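Local coordinates for 4-hydroxybutyrate CoA-transferase (Porphyromonas gingivalis, PDB 3D3U), which probably transfers coenzyme A between carboxylic acids such as acetate and 4-hydroxybutyrate, at residues A43-R48 against H67-M72; V122-P127 against A154-Q159; F241-M246 against K275-F280. All blocks are in the same frame, centred on the assembly; numbering follows the deposited sequence.

Contact 1. Residues A43-R48 against H67-M72; sequences AMYRQR and HLAPEM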
loop_
_atom_site.group_PDB
_atom_site.type_symbol
_atom_site.label_atom_id
_atom_site.label_comp_id
_atom_site.label_asym_id
_atom_site.label_seq_id
_atom_site.Cartn_x
_atom_site.Cartn_y
_atom_site.Cartn_z
ATOM N N ALA A 43 -4.197 9.396 -23.681
ATOM C CA ALA A 43 -3.761 10.513 -24.578
ATOM C C ALA A 43 -2.309 10.483 -25.035
ATOM O O ALA A 43 -2.001 10.972 -26.078
ATOM C CB ALA A 43 -4.159 11.939 -24.050
ATOM N N MET A 44 -1.430 9.915 -24.228
ATOM C CA MET A 44 -0.043 9.766 -24.652
ATOM C C MET A 44 0.051 8.749 -25.775
ATOM O O MET A 44 0.833 8.911 -26.688
ATOM C CB MET A 44 0.838 9.326 -23.454
ATOM C CG MET A 44 1.164 10.459 -22.410
ATOM S SD MET A 44 2.058 9.737 -21.032
ATOM C CE MET A 44 3.733 9.777 -21.516
ATOM N N TYR A 45 -0.734 7.683 -25.693
ATOM C CA TYR A 45 -0.868 6.794 -26.847
ATOM C C TYR A 45 -1.269 7.523 -28.160
ATOM O O TYR A 45 -0.512 7.536 -29.149
ATOM C CB TYR A 45 -1.890 5.701 -26.618
ATOM C CG TYR A 45 -1.814 4.675 -27.671
ATOM C CD1 TYR A 45 -0.886 3.628 -27.572
ATOM C CD2 TYR A 45 -2.612 4.738 -28.803
ATOM C CE1 TYR A 45 -0.780 2.633 -28.538
ATOM C CE2 TYR A 45 -2.490 3.772 -29.801
ATOM C CZ TYR A 45 -1.558 2.703 -29.670
ATOM O OH TYR A 45 -1.412 1.701 -30.651
ATOM N N ARG A 46 -2.461 8.105 -28.185
ATOM C CA ARG A 46 -2.840 8.845 -29.377
ATOM C C ARG A 46 -1.799 9.850 -29.846
ATOM O O ARG A 46 -1.627 9.983 -31.031
ATOM C CB ARG A 46 -4.111 9.598 -29.131
ATOM C CG ARG A 46 -5.237 8.751 -28.727
ATOM C CD ARG A 46 -6.510 9.490 -28.839
ATOM N NE ARG A 46 -6.508 10.412 -27.767
ATOM C CZ ARG A 46 -6.966 10.114 -26.572
ATOM N NH1 ARG A 46 -7.502 8.876 -26.332
ATOM N NH2 ARG A 46 -6.857 11.080 -25.608
ATOM N N GLN A 47 -1.135 10.583 -28.945
ATOM C CA GLN A 47 -0.224 11.636 -29.328
ATOM C C GLN A 47 1.179 11.134 -29.482
ATOM O O GLN A 47 2.067 11.965 -29.536
ATOM C CB GLN A 47 -0.242 12.825 -28.353
ATOM C CG GLN A 47 -1.632 13.518 -28.231
ATOM C CD GLN A 47 -2.170 14.100 -29.545
ATOM O OE1 GLN A 47 -1.447 14.875 -30.203
ATOM N NE2 GLN A 47 -3.419 13.704 -29.966
ATOM N N ARG A 48 1.413 9.809 -29.564
ATOM C CA ARG A 48 2.816 9.260 -29.568
ATOM C C ARG A 48 3.826 9.813 -30.577
ATOM O O ARG A 48 5.045 9.894 -30.333
ATOM C CB ARG A 48 2.823 7.781 -29.698
ATOM C CG ARG A 48 2.325 7.282 -30.940
ATOM C CD ARG A 48 1.912 5.819 -30.728
ATOM N NE ARG A 48 1.660 5.009 -31.936
ATOM C CZ ARG A 48 0.470 4.604 -32.335
ATOM N NH1 ARG A 48 0.334 3.826 -33.396
ATOM N NH2 ARG A 48 -0.585 4.943 -31.645
ATOM N N HIS A 67 1.830 2.300 -22.461
ATOM C CA HIS A 67 3.162 2.968 -22.308
ATOM C C HIS A 67 4.173 1.944 -22.593
ATOM O O HIS A 67 5.373 2.303 -23.002
ATOM C CB HIS A 67 3.638 3.227 -20.889
ATOM C CG HIS A 67 2.645 3.851 -19.986
ATOM N ND1 HIS A 67 1.904 4.956 -20.346
ATOM C CD2 HIS A 67 2.339 3.560 -18.698
ATOM C CE1 HIS A 67 1.129 5.276 -19.330
ATOM N NE2 HIS A 67 1.356 4.428 -18.333
ATOM N N LEU A 68 3.779 0.706 -22.164
ATOM C CA LEU A 68 4.598 -0.497 -22.458
ATOM C C LEU A 68 4.027 -1.059 -23.725
ATOM O O LEU A 68 4.428 -2.161 -24.123
ATOM C CB LEU A 68 4.744 -1.558 -21.306
ATOM C CG LEU A 68 6.019 -2.505 -21.084
ATOM C CD1 LEU A 68 7.409 -2.194 -21.870
ATOM C CD2 LEU A 68 6.326 -2.834 -19.563
ATOM N N ALA A 69 3.138 -0.302 -24.384
ATOM C CA ALA A 69 2.732 -0.730 -25.688
ATOM C C ALA A 69 4.051 -0.583 -26.367
ATOM O O ALA A 69 4.704 0.417 -26.162
ATOM C CB ALA A 69 1.750 0.217 -26.259
ATOM N N PRO A 70 4.510 -1.620 -27.054
ATOM C CA PRO A 70 5.747 -1.571 -27.819
ATOM C C PRO A 70 5.913 -0.344 -28.702
ATOM O O PRO A 70 7.048 0.116 -28.874
ATOM C CB PRO A 70 5.694 -2.847 -28.688
ATOM C CG PRO A 70 4.792 -3.745 -28.074
ATOM C CD PRO A 70 3.926 -2.966 -27.069
ATOM N N GLU A 71 4.823 0.201 -29.260
ATOM C CA GLU A 71 4.904 1.368 -30.200
ATOM C C GLU A 71 5.274 2.659 -29.487
ATOM O O GLU A 71 5.690 3.642 -30.096
ATOM C CB GLU A 71 3.688 1.458 -31.106
ATOM C CG GLU A 71 2.346 1.182 -30.490
ATOM C CD GLU A 71 1.947 -0.290 -30.238
ATOM O OE1 GLU A 71 1.208 -0.827 -31.005
ATOM O OE2 GLU A 71 2.230 -0.945 -29.232
ATOM N N MET A 72 5.182 2.652 -28.161
ATOM C CA MET A 72 5.765 3.724 -27.350
ATOM C C MET A 72 7.270 3.790 -27.422
ATOM O O MET A 72 7.848 4.811 -27.042
ATOM C CB MET A 72 5.405 3.543 -25.920
ATOM C CG MET A 72 3.911 3.548 -25.740
ATOM S SD MET A 72 3.141 4.788 -26.744
ATOM C CE MET A 72 3.289 6.376 -25.919
#

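Contact 2. Residues V122-P127 against A154-Q159; sequences VQVSTP and AEVNKQ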
loop_
_atom_site.group_PDB
_atom_site.type_symbol
_atom_site.label_atom_id
_atom_site.label_comp_id
_atom_site.label_asym_id
_atom_site.label_seq_id
_atom_site.Cartn_x
_atom_site.Cartn_y
_atom_site.Cartn_z
ATOM N N VAL A 122 -1.567 13.295 -11.860
ATOM C CA VAL A 122 -2.347 12.684 -10.821
ATOM C C VAL A 122 -3.819 12.699 -11.124
ATOM O O VAL A 122 -4.333 13.475 -11.950
ATOM C CB VAL A 122 -2.202 13.421 -9.465
ATOM C CG1 VAL A 122 -0.757 13.534 -9.029
ATOM C CG2 VAL A 122 -2.831 14.786 -9.508
ATOM N N GLN A 123 -4.553 11.880 -10.383
ATOM C CA GLN A 123 -5.993 11.878 -10.599
ATOM C C GLN A 123 -6.718 12.400 -9.366
ATOM O O GLN A 123 -6.940 11.631 -8.543
ATOM C CB GLN A 123 -6.444 10.440 -10.936
ATOM C CG GLN A 123 -7.912 10.289 -11.053
ATOM C CD GLN A 123 -8.312 8.942 -11.621
ATOM O OE1 GLN A 123 -7.648 7.934 -11.412
ATOM N NE2 GLN A 123 -9.427 8.916 -12.305
ATOM N N VAL A 124 -7.113 13.640 -9.203
ATOM C CA VAL A 124 -7.884 13.968 -7.975
ATOM C C VAL A 124 -9.359 13.984 -8.149
ATOM O O VAL A 124 -9.871 13.679 -9.244
ATOM C CB VAL A 124 -7.556 15.337 -7.527
ATOM C CG1 VAL A 124 -6.089 15.339 -7.124
ATOM C CG2 VAL A 124 -7.771 16.340 -8.734
ATOM N N SER A 125 -10.027 14.452 -7.091
ATOM C CA SER A 125 -11.491 14.541 -7.013
ATOM C C SER A 125 -12.018 15.971 -7.259
ATOM O O SER A 125 -11.244 16.959 -7.330
ATOM C CB SER A 125 -11.891 14.262 -5.608
ATOM O OG SER A 125 -12.027 15.526 -4.938
ATOM N N THR A 126 -13.354 16.118 -7.328
ATOM C CA THR A 126 -13.890 17.471 -7.490
ATOM C C THR A 126 -13.601 18.326 -6.245
ATOM O O THR A 126 -13.818 17.866 -5.118
ATOM C CB THR A 126 -15.362 17.458 -7.795
ATOM O OG1 THR A 126 -16.025 16.419 -7.064
ATOM C CG2 THR A 126 -15.575 17.058 -9.238
ATOM N N PRO A 127 -13.134 19.565 -6.463
ATOM C CA PRO A 127 -12.802 20.510 -5.381
ATOM C C PRO A 127 -14.026 20.948 -4.690
ATOM O O PRO A 127 -15.129 20.756 -5.175
ATOM C CB PRO A 127 -12.269 21.746 -6.095
ATOM C CG PRO A 127 -12.855 21.701 -7.478
ATOM C CD PRO A 127 -13.007 20.183 -7.797
ATOM N N ALA A 154 -3.734 17.378 -13.449
ATOM C CA ALA A 154 -4.614 16.607 -12.611
ATOM C C ALA A 154 -5.872 16.230 -13.395
ATOM O O ALA A 154 -6.490 17.133 -13.966
ATOM C CB ALA A 154 -5.007 17.399 -11.479
ATOM N N GLU A 155 -6.283 14.957 -13.409
ATOM C CA GLU A 155 -7.499 14.633 -14.052
ATOM C C GLU A 155 -8.473 14.841 -12.978
ATOM O O GLU A 155 -8.414 14.240 -11.943
ATOM C CB GLU A 155 -7.547 13.158 -14.431
ATOM C CG GLU A 155 -6.619 12.681 -15.545
ATOM C CD GLU A 155 -6.648 11.116 -15.800
ATOM O OE1 GLU A 155 -5.726 10.620 -16.570
ATOM O OE2 GLU A 155 -7.564 10.336 -15.311
ATOM N N VAL A 156 -9.416 15.715 -13.198
ATOM C CA VAL A 156 -10.462 15.956 -12.178
ATOM C C VAL A 156 -11.669 14.979 -12.261
ATOM O O VAL A 156 -12.479 15.013 -13.185
ATOM C CB VAL A 156 -10.867 17.425 -12.149
ATOM C CG1 VAL A 156 -12.080 17.619 -11.197
ATOM C CG2 VAL A 156 -9.644 18.243 -11.743
ATOM N N ASN A 157 -11.754 14.078 -11.301
ATOM C CA ASN A 157 -12.678 13.053 -11.500
ATOM C C ASN A 157 -13.901 13.204 -10.600
ATOM O O ASN A 157 -13.823 13.263 -9.325
ATOM C CB ASN A 157 -12.007 11.725 -11.393
ATOM C CG ASN A 157 -12.840 10.625 -11.983
ATOM O OD1 ASN A 157 -14.067 10.800 -12.206
ATOM N ND2 ASN A 157 -12.220 9.458 -12.192
ATOM N N LYS A 158 -15.038 13.350 -11.303
ATOM C CA LYS A 158 -16.365 13.450 -10.663
ATOM C C LYS A 158 -16.686 12.181 -9.861
ATOM O O LYS A 158 -17.427 12.251 -8.905
ATOM C CB LYS A 158 -17.493 13.891 -11.638
ATOM C CG LYS A 158 -17.467 15.446 -11.761
ATOM C CD LYS A 158 -18.697 16.194 -12.390
ATOM C CE LYS A 158 -18.383 17.731 -12.669
ATOM N NZ LYS A 158 -16.888 17.958 -12.993
ATOM N N GLN A 159 -16.049 11.056 -10.221
ATOM C CA GLN A 159 -16.180 9.811 -9.492
ATOM C C GLN A 159 -15.138 9.626 -8.344
ATOM O O GLN A 159 -15.369 8.788 -7.440
ATOM C CB GLN A 159 -16.038 8.638 -10.461
ATOM C CG GLN A 159 -17.152 7.620 -10.445
ATOM C CD GLN A 159 -17.988 7.842 -11.644
ATOM O OE1 GLN A 159 -18.406 6.898 -12.363
ATOM N NE2 GLN A 159 -18.196 9.141 -11.942
#

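Contact 3. Residues F241-M246 against K275-F280; sequences FTDGVM and KELYDF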
loop_
_atom_site.group_PDB
_atom_site.type_symbol
_atom_site.label_atom_id
_atom_site.label_comp_id
_atom_site.label_asym_id
_atom_site.label_seq_id
_atom_site.Cartn_x
_atom_site.Cartn_y
_atom_site.Cartn_z
ATOM N N PHE A 241 -5.625 -0.388 2.428
ATOM C CA PHE A 241 -6.623 -1.312 2.864
ATOM C C PHE A 241 -7.703 -1.521 1.842
ATOM O O PHE A 241 -7.795 -0.705 0.871
ATOM C CB PHE A 241 -7.185 -0.946 4.254
ATOM C CG PHE A 241 -8.018 0.243 4.261
ATOM C CD1 PHE A 241 -7.516 1.425 4.763
ATOM C CD2 PHE A 241 -9.282 0.223 3.689
ATOM C CE1 PHE A 241 -8.294 2.651 4.721
ATOM C CE2 PHE A 241 -10.096 1.418 3.653
ATOM C CZ PHE A 241 -9.592 2.639 4.205
ATOM N N THR A 242 -8.491 -2.606 2.024
ATOM C CA THR A 242 -9.619 -2.931 1.067
ATOM C C THR A 242 -10.974 -3.014 1.772
ATOM O O THR A 242 -11.168 -2.568 2.928
ATOM C CB THR A 242 -9.466 -4.297 0.272
ATOM O OG1 THR A 242 -8.101 -4.709 0.109
ATOM C CG2 THR A 242 -10.070 -4.240 -1.183
ATOM N N ASP A 243 -11.886 -3.687 1.084
ATOM C CA ASP A 243 -13.229 -3.932 1.596
ATOM C C ASP A 243 -13.255 -4.557 2.932
ATOM O O ASP A 243 -14.236 -4.417 3.565
ATOM C CB ASP A 243 -14.022 -4.805 0.652
ATOM C CG ASP A 243 -14.118 -4.223 -0.740
ATOM O OD1 ASP A 243 -15.232 -4.333 -1.319
ATOM O OD2 ASP A 243 -13.145 -3.651 -1.334
ATOM N N GLY A 244 -12.197 -5.231 3.375
ATOM C CA GLY A 244 -12.261 -5.968 4.654
ATOM C C GLY A 244 -12.424 -5.018 5.812
ATOM O O GLY A 244 -13.274 -5.187 6.734
ATOM N N VAL A 245 -11.647 -3.947 5.704
ATOM C CA VAL A 245 -11.681 -2.868 6.692
ATOM C C VAL A 245 -13.047 -2.217 6.857
ATOM O O VAL A 245 -13.402 -1.838 8.001
ATOM C CB VAL A 245 -10.613 -1.803 6.371
ATOM C CG1 VAL A 245 -10.613 -0.630 7.407
ATOM C CG2 VAL A 245 -9.281 -2.499 6.430
ATOM N N MET A 246 -13.772 -2.059 5.730
ATOM C CA MET A 246 -15.099 -1.443 5.696
ATOM C C MET A 246 -16.059 -2.235 6.529
ATOM O O MET A 246 -16.822 -1.729 7.356
ATOM C CB MET A 246 -15.602 -1.310 4.243
ATOM C CG MET A 246 -17.045 -0.716 4.063
ATOM S SD MET A 246 -17.348 -0.526 2.332
ATOM C CE MET A 246 -17.295 -2.245 1.768
ATOM N N LYS A 275 -16.460 -0.876 -5.801
ATOM C CA LYS A 275 -17.203 0.324 -5.858
ATOM C C LYS A 275 -17.815 0.595 -4.507
ATOM O O LYS A 275 -17.890 1.747 -4.091
ATOM C CB LYS A 275 -18.288 0.203 -6.901
ATOM C CG LYS A 275 -18.983 1.573 -7.221
ATOM C CD LYS A 275 -20.449 1.496 -7.895
ATOM C CE LYS A 275 -21.322 2.785 -7.624
ATOM N NZ LYS A 275 -20.199 3.863 -7.700
ATOM N N GLU A 276 -18.243 -0.441 -3.787
ATOM C CA GLU A 276 -18.717 -0.228 -2.413
ATOM C C GLU A 276 -17.667 0.466 -1.539
ATOM O O GLU A 276 -17.978 1.402 -0.816
ATOM C CB GLU A 276 -19.102 -1.535 -1.778
ATOM C CG GLU A 276 -19.680 -1.347 -0.374
ATOM C CD GLU A 276 -21.065 -1.947 -0.250
ATOM O OE1 GLU A 276 -21.593 -2.169 0.890
ATOM O OE2 GLU A 276 -21.629 -2.169 -1.351
ATOM N N LEU A 277 -16.415 0.007 -1.592
ATOM C CA LEU A 277 -15.351 0.691 -0.874
ATOM C C LEU A 277 -15.437 2.130 -1.218
ATOM O O LEU A 277 -15.576 2.980 -0.305
ATOM C CB LEU A 277 -13.986 0.200 -1.308
ATOM C CG LEU A 277 -13.074 -0.244 -0.189
ATOM C CD1 LEU A 277 -11.708 -0.424 -0.658
ATOM C CD2 LEU A 277 -13.040 0.747 0.913
ATOM N N TYR A 278 -15.371 2.414 -2.525
ATOM C CA TYR A 278 -15.251 3.821 -2.976
ATOM C C TYR A 278 -16.394 4.620 -2.485
ATOM O O TYR A 278 -16.159 5.631 -1.783
ATOM C CB TYR A 278 -15.023 3.983 -4.474
ATOM C CG TYR A 278 -13.848 3.132 -4.933
ATOM C CD1 TYR A 278 -12.724 2.976 -4.127
ATOM C CD2 TYR A 278 -13.872 2.435 -6.139
ATOM C CE1 TYR A 278 -11.663 2.159 -4.494
ATOM C CE2 TYR A 278 -12.785 1.610 -6.524
ATOM C CZ TYR A 278 -11.686 1.471 -5.674
ATOM O OH TYR A 278 -10.588 0.678 -6.010
ATOM N N ASP A 279 -17.619 4.165 -2.729
ATOM C CA ASP A 279 -18.718 4.899 -2.089
ATOM C C ASP A 279 -18.726 5.027 -0.586
ATOM O O ASP A 279 -19.284 5.978 -0.108
ATOM C CB ASP A 279 -20.144 4.471 -2.488
ATOM C CG ASP A 279 -20.285 4.172 -3.921
ATOM O OD1 ASP A 279 -19.431 4.634 -4.688
ATOM O OD2 ASP A 279 -21.198 3.438 -4.371
ATOM N N PHE A 280 -18.186 4.072 0.160
ATOM C CA PHE A 280 -18.113 4.191 1.635
ATOM C C PHE A 280 -17.062 5.238 2.048
ATOM O O PHE A 280 -17.296 6.091 2.958
ATOM C CB PHE A 280 -17.743 2.843 2.241
ATOM C CG PHE A 280 -17.485 2.840 3.749
ATOM C CD1 PHE A 280 -18.556 2.850 4.681
ATOM C CD2 PHE A 280 -16.164 2.682 4.261
ATOM C CE1 PHE A 280 -18.326 2.796 6.110
ATOM C CE2 PHE A 280 -15.961 2.617 5.688
ATOM C CZ PHE A 280 -17.077 2.672 6.603
#

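Contact 1. Residues A43-R48 against H67-M72
Y45, in the last turn of helix 38-46, and R48, just beyond it, face the segment 67-72, part of the loop between strands 54-57 and 76-79 with a short 3-10 turn at 70-72; the backbones stay well apart, the nearest CA atoms being those of R48 and M72, at 6.7 Å. Side chains bridge this distance. M72 reaches across to the helix end, its chain bent at chi2 (-41°) and chi3 (-81°), with the methyl CE 3.6 Å from M44 O and also beside R48 CB. Its sulfur lies oblique to the Y45 ring, SD 5.3 Å from the ring centroid, a Met-aromatic contact. Y45 CG is anti to the backbone N (chi1 -169°), and the ring edge meets A69, CE1 to CB 4.2 Å. The same CE1 has E71 CG obliquely 4.0 Å away, while Y45 OH and E71 OE1 are 3.7 Å apart. The R48 guanidinium lies near E71, but its exact position is doubtful. M44 and A43 also pack on V18 of helix 14-21. The contact thus rests on sulfur, methyl and methylene groups and the Y45 ring, with the opposite charges of R48 and E71 perhaps adding a weak, longer-range attraction.

Contact 2. Residues V122-P127 against A154-Q159
E155 N donates to V122 O at 2.9 Å, and N157 N donates to V124 O at 2.8 Å, joining strands 119-125 and 151-157 in parallel. The first bond runs nearly along the C=O axis, whereas the donor of the second is tilted 18° from the carbonyl plane. V122 O also receives a CA-H...O contact from A154 CA. At the strand end, N157 OD1 accepts from Q159 N, which sits above the side-chain carbonyl plane at 2.8 Å, an Asx turn as the chain leaves the strand; N157 ND2 is held by E182 O. The carboxylate of E155 is engaged away from this pair, by F40 N and in a salt bridge with R39, both of helix 38-46. On the face carrying V122, V124, A154 and V156 the packing is aliphatic. V122 CG2 meets A154 CB at 3.9 Å, and V124 CG2 touches both A154 CB and V156 CG2, each at 4.0 Å. V156 CG1, anti to its backbone N (chi1 173°), approaches T126 CG2 and P127 CD. T126 CG2 also packs on K158 CG at 3.5 Å, the two side chains crossing at about a right angle. Helix 142-148 links the two strands in a beta-alpha-beta crossover; within the six-stranded parallel sheet, strand 176-180 bonds to A154 and V156, strand 27-30 neighbours strand 119-125, and strand 132-134 touches V124, S125 and P127.

Contact 3. Residues F241-M246 against K275-F280
M246 and F280 form the dense part of this contact between the first turns of helix 243-251 and helix 275-281. M246 CG is anti to the backbone N (chi1 178°) and lies over one face of the F280 ring, 3.6 Å from its centroid and only 17° off the normal, a CH-pi contact. SD follows obliquely, in Met-aromatic contact at 4.3 Å from the same centroid, and also packs on F280 CB. The two side chains slide past each other in opposite directions. A bend at chi3 (64°) turns the methyl CE toward E276 CG. L277 fills the other half: CD2 meets the edge of the F241 ring at CE2, 4.1 Å away, while CD1 lies 3.6 Å from the T242 carbonyl carbon. The nearest CA pair is D243 and L277, 5.7 Å apart.

The polar side is looser and partly open to solvent. D243 OD2 lies 3.6 Å from L277 CG, yet both carboxylate oxygens are hydrogen-bonded just outside the segments, OD1 to S274 OG; that hydroxyl in turn accepts from L277 N. E276, exposed, sends its carboxylate to R250 in a salt bridge. I249 and R250, of the same helix as M246, also touch F280. Across the segments the interaction is therefore dispersive, made by sulfur, methyl and ring surfaces, while the S274 hydroxyl offers D243 a hydrogen bond and R250 probably balances the charge of E276.

In the fold
The contacts follow one another along the chain, each closing before the next opens. Contacts 1 and 2 belong to the N-terminal family region: contact 2 joins two neighbouring strands within its six-stranded parallel sheet, while contact 1 packs the end of helix 38-46 on the loop between strands 54-57 and 76-79, at the margin. Their centres are 23 Å apart. Contact 3 pairs helices that accompany the second, nine-stranded mixed sheet, with its centre 19 Å from that of contact 2 and 32 Å from that of contact 1. None of the three touches another. Together they sample two successive alpha/beta units: strand pairing and helix-loop packing in the first, a helix-helix contact in the second.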